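Branched-chain amino acid aminotransferase (PDB 5CE8) catalyses the pyridoxal 5'-phosphate-dependent transamination of branched-chain L-amino acids and also acts on R-amines. Local coordinates at the interface of chains A and B. Coordinates in Å, arbitrary orientation; residue numbers count along the deposited sequence, not the author numbering. Chains: chain A/B, Branched-chain amino acid aminotransferase.

Contact 1: the interface of chains A and B. Residues chain A 150-153, 156, 190; chain B 151-153, 156, 190.
With CG anti to its own carbonyl carbon (chi1 -55°) and the chain extended beyond CG (chi2 158°, chi3 -169°), A:Met156 brings its thioether up to the two-fold axis, where B:Met156, with the same torsions, comes from the opposite side. The sulphurs come within 3.4 Å of each other, SD of A:Met156 to SD of B:Met156; the two side chains meet sulphur to sulphur at about a right angle, and each methyl turns away from the axis toward the partner. Beyond the sulphur, the methyl CE of A:Met156 ends between two apolar groups of the partner: CB of B:His153 and CB of B:Ala190, each 3.9 Å from it. Closer to its root, CG of A:Met156 lies over the backbone of chain B, 3.7 Å from the carbonyl O of B:Arg151, while its SD approaches the amide N of B:His153 at 3.6 Å. By the two-fold, B:Met156 makes the same contacts with chain A; its CG also lies 3.5 Å from the carbonyl O of A:Arg150. A second pair meets at the axis. In each Val152, CG2 stands anti to the backbone N, which directs that branch at its twin; CG2 of A:Val152 and CG2 of B:Val152 are 3.8 Å apart, and the side chains cross obliquely. The evidence for an apolar contact is direct: no nitrogen or oxygen comes within bonding range across the patch, and the methionines bury most of the surface, 70 Å² on A:Met156 and 88 Å² on B:Met156. Each methionine packs against the partner's 151-153 loop segment, and this reciprocal packing appears to help join the two subunits by shape and dispersion.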
# COMPACT_ATOMS: atom_id res chain seq x y z
N ARG A 150 -3.43 8.40 9.93
CA ARG A 150 -2.37 7.46 10.12
C ARG A 150 -1.08 8.17 10.49
O ARG A 150 -0.88 9.29 10.06
CB ARG A 150 -2.15 6.65 8.85
CG ARG A 150 -3.38 5.92 8.36
CD ARG A 150 -3.82 4.83 9.39
NE ARG A 150 -4.85 3.89 8.91
CZ ARG A 150 -6.14 3.84 9.31
NH1 ARG A 150 -6.68 4.70 10.18
NH2 ARG A 150 -6.94 2.86 8.82
N ARG A 151 -0.24 7.50 11.27
CA ARG A 151 1.12 7.96 11.53
C ARG A 151 1.92 8.22 10.25
O ARG A 151 1.94 7.41 9.32
CB ARG A 151 1.86 6.94 12.41
CG ARG A 151 3.26 7.24 12.87
CD ARG A 151 3.49 8.28 14.01
NE ARG A 151 4.88 8.09 14.45
CZ ARG A 151 5.78 9.04 14.80
NH1 ARG A 151 5.45 10.31 14.89
NH2 ARG A 151 7.03 8.68 15.10
N VAL A 152 2.65 9.30 10.22
CA VAL A 152 3.33 9.68 9.01
C VAL A 152 4.38 8.52 8.81
O VAL A 152 4.91 7.98 9.82
CB VAL A 152 3.89 11.14 9.04
CG1 VAL A 152 4.86 11.43 10.09
CG2 VAL A 152 4.57 11.47 7.74
N HIS A 153 4.64 8.14 7.58
CA HIS A 153 5.38 6.94 7.21
C HIS A 153 6.88 7.24 6.99
O HIS A 153 7.24 8.33 6.53
CB HIS A 153 4.76 6.34 5.96
CG HIS A 153 5.19 4.92 5.70
ND1 HIS A 153 6.16 4.59 4.78
CD2 HIS A 153 4.80 3.74 6.26
CE1 HIS A 153 6.37 3.30 4.80
NE2 HIS A 153 5.53 2.75 5.67
N MET A 156 8.37 8.82 3.82
CA MET A 156 8.07 10.23 3.61
C MET A 156 8.67 11.24 4.61
O MET A 156 9.03 12.36 4.19
CB MET A 156 6.52 10.36 3.68
CG MET A 156 5.77 9.46 2.73
SD MET A 156 4.04 9.20 3.30
CE MET A 156 3.76 7.90 2.11
N ALA A 190 0.85 2.98 8.28
CA ALA A 190 0.24 2.89 6.93
C ALA A 190 -0.20 1.44 6.66
O ALA A 190 -1.05 1.18 5.86
CB ALA A 190 1.21 3.22 5.88
N ARG B 151 6.36 11.85 -1.54
CA ARG B 151 5.48 12.91 -1.04
C ARG B 151 4.62 12.45 0.15
O ARG B 151 4.00 11.38 0.13
CB ARG B 151 4.58 13.42 -2.18
CG ARG B 151 3.63 14.55 -1.91
CD ARG B 151 4.19 16.00 -1.80
NE ARG B 151 3.02 16.89 -1.89
CZ ARG B 151 2.78 18.02 -1.19
NH1 ARG B 151 3.67 18.55 -0.38
NH2 ARG B 151 1.61 18.66 -1.36
N VAL B 152 4.49 13.29 1.13
CA VAL B 152 3.80 12.88 2.33
C VAL B 152 2.33 12.67 1.84
O VAL B 152 1.86 13.41 0.94
CB VAL B 152 4.02 13.87 3.54
CG1 VAL B 152 3.58 15.24 3.32
CG2 VAL B 152 3.28 13.38 4.75
N HIS B 153 1.63 11.70 2.40
CA HIS B 153 0.36 11.20 1.90
C HIS B 153 -0.83 11.88 2.62
O HIS B 153 -0.74 12.23 3.80
CB HIS B 153 0.31 9.69 2.09
CG HIS B 153 -0.79 9.01 1.31
ND1 HIS B 153 -1.98 8.63 1.87
CD2 HIS B 153 -0.87 8.69 -0.01
CE1 HIS B 153 -2.76 8.13 0.94
NE2 HIS B 153 -2.09 8.12 -0.21
N MET B 156 -2.12 10.97 6.13
CA MET B 156 -1.24 11.35 7.23
C MET B 156 -1.05 12.86 7.51
O MET B 156 -0.93 13.25 8.69
CB MET B 156 0.15 10.74 6.93
CG MET B 156 0.15 9.25 6.68
SD MET B 156 1.64 8.74 5.72
CE MET B 156 0.99 7.10 5.43
N ALA B 190 2.62 7.98 -2.77
CA ALA B 190 2.77 6.64 -2.13
C ALA B 190 2.42 5.55 -3.15
O ALA B 190 2.82 4.43 -3.05
CB ALA B 190 1.86 6.48 -1.00

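Contact 2: the interface of chains A and B. Residues chain A 38, 40, 74, 117, 119-120; chain B 168, 171-172, 174-175.
B:Ile171 packs among A:Tyr38, A:Phe40, A:Leu117 and A:Val119, and each part of its side chain has its own neighbour. CB, at the root, lies 4.2 Å from the carbonyl O of A:Leu117. CG1, set anti to the carbonyl carbon by chi1 -72°, comes to 3.7 Å from that same A:Leu117 O, with the leucine's CD2 a little farther off. The other branch, CG2, is anti to the backbone N and touches CG2 of A:Val119 at 3.5 Å; it also lies above the plane of the A:Phe40 ring, just beyond the rim and nearest to CE1, on the same face as CG2 of A:Val119. At the tip, CD1 is carried outward by an extended chi2 of 169° and rests 3.6 Å from CB of A:Phe40, with CB of A:Tyr38 also nearby. The isoleucine and phenylalanine side chains run at about a right angle.

The A:Phe40 ring is fixed by its own chain: CD1 of A:Ile74 covers one face and CG2 of A:Val119 the other, both offset toward the rim. Chain B also touches the ring at its CD1 atom, where CD1 of B:Leu168 comes to 3.7 Å. Farther along the helix, CG1 of B:Val175 passes CG of A:Arg120 at 4.0 Å, the two side chains running in opposite directions, so the arginine contributes its aliphatic stem here. CB of B:Ala174 meets CB of A:Leu117. Of the chain B residues here, B:Ile171 hides most surface, 65 Å². In the fold, helix 167-179 of chain B lays one side against chain A, where the end of helix 34-38, the last residue of helix 60-74 and the 117-120 loop form the receiving surface.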
# COMPACT_ATOMS: atom_id res chain seq x y z
N TYR A 38 8.93 25.73 7.46
CA TYR A 38 9.06 24.39 6.82
C TYR A 38 9.24 23.14 7.77
O TYR A 38 9.56 22.04 7.28
CB TYR A 38 10.23 24.42 5.85
CG TYR A 38 10.19 25.56 4.89
CD1 TYR A 38 9.04 25.88 4.13
CD2 TYR A 38 11.32 26.32 4.68
CE1 TYR A 38 9.05 26.97 3.26
CE2 TYR A 38 11.33 27.42 3.86
CZ TYR A 38 10.23 27.74 3.12
OH TYR A 38 10.39 28.84 2.29
N PHE A 40 11.62 22.33 9.94
CA PHE A 40 12.93 21.81 9.98
C PHE A 40 13.65 22.18 11.30
O PHE A 40 14.35 23.26 11.44
CB PHE A 40 13.71 22.35 8.83
CG PHE A 40 15.01 21.64 8.63
CD1 PHE A 40 15.02 20.38 8.07
CD2 PHE A 40 16.23 22.25 8.91
CE1 PHE A 40 16.24 19.72 7.83
CE2 PHE A 40 17.48 21.54 8.74
CZ PHE A 40 17.46 20.27 8.21
N ILE A 74 17.99 14.29 10.27
CA ILE A 74 17.31 15.28 9.38
C ILE A 74 18.31 16.14 8.61
O ILE A 74 17.91 16.85 7.74
CB ILE A 74 16.20 16.16 10.09
CG1 ILE A 74 16.73 17.22 11.11
CG2 ILE A 74 15.13 15.26 10.67
CD1 ILE A 74 15.79 18.41 11.30
N LEU A 117 14.33 26.14 0.33
CA LEU A 117 14.38 24.82 0.97
C LEU A 117 15.75 24.19 1.10
O LEU A 117 15.85 23.10 1.69
CB LEU A 117 13.48 23.81 0.24
CG LEU A 117 12.07 24.25 0.06
CD1 LEU A 117 11.45 23.35 -0.99
CD2 LEU A 117 11.38 24.26 1.40
N VAL A 119 18.57 23.87 2.98
CA VAL A 119 19.03 24.19 4.33
C VAL A 119 20.45 23.68 4.62
O VAL A 119 21.03 23.91 5.69
CB VAL A 119 17.97 23.75 5.38
CG1 VAL A 119 16.70 24.53 5.17
CG2 VAL A 119 17.70 22.26 5.36
N ARG A 120 21.10 23.11 3.60
CA ARG A 120 22.46 22.67 3.75
C ARG A 120 23.42 23.67 4.35
O ARG A 120 23.39 24.86 4.05
CB ARG A 120 23.00 22.23 2.38
CG ARG A 120 22.43 20.84 1.97
CD ARG A 120 22.90 20.36 0.61
NE ARG A 120 22.77 21.41 -0.40
CZ ARG A 120 23.52 21.53 -1.50
NH1 ARG A 120 24.49 20.65 -1.78
NH2 ARG A 120 23.27 22.53 -2.33
N LEU B 168 9.20 19.54 5.79
CA LEU B 168 10.29 18.70 6.16
C LEU B 168 10.54 17.58 5.09
O LEU B 168 11.70 17.32 4.63
CB LEU B 168 10.07 18.14 7.59
CG LEU B 168 11.09 17.01 8.01
CD1 LEU B 168 12.44 17.68 8.16
CD2 LEU B 168 10.93 16.30 9.33
N ILE B 171 12.02 19.44 2.16
CA ILE B 171 13.43 19.65 2.39
C ILE B 171 14.23 18.36 2.18
O ILE B 171 15.26 18.33 1.52
CB ILE B 171 13.71 20.19 3.79
CG1 ILE B 171 13.26 21.63 3.89
CG2 ILE B 171 15.18 20.10 4.10
CD1 ILE B 171 13.25 22.17 5.24
N MET B 172 13.75 17.27 2.76
CA MET B 172 14.38 15.95 2.48
C MET B 172 14.58 15.79 0.97
O MET B 172 15.70 15.53 0.51
CB MET B 172 13.53 14.75 2.97
CG MET B 172 13.33 14.57 4.43
SD MET B 172 14.76 14.44 5.48
CE MET B 172 15.10 16.19 5.75
N ALA B 174 14.51 18.09 -1.52
CA ALA B 174 15.29 19.15 -2.12
C ALA B 174 16.77 18.93 -1.87
O ALA B 174 17.61 19.02 -2.82
CB ALA B 174 14.85 20.47 -1.53
N VAL B 175 17.11 18.53 -0.65
CA VAL B 175 18.49 18.30 -0.26
C VAL B 175 19.03 17.07 -0.92
O VAL B 175 20.17 17.08 -1.38
CB VAL B 175 18.64 18.22 1.27
CG1 VAL B 175 20.01 17.61 1.74
CG2 VAL B 175 18.36 19.61 1.85

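Contact 1 and contact 2 belong to the same two-fold symmetric interface of chains A and B, their C-alpha centres about 17 Å apart. They share no residue. Contact 1 holds loop residues of both chains around the symmetry axis and is its own twin, whereas contact 2 sets a chain B helix against helix ends and loops of chain A and recurs with the chains exchanged. Both are mainly apolar. The pairing of these two chains within the deposited six-chain assembly thus seems to rest on more than one patch; the structure alone does not show how this affects motion between them.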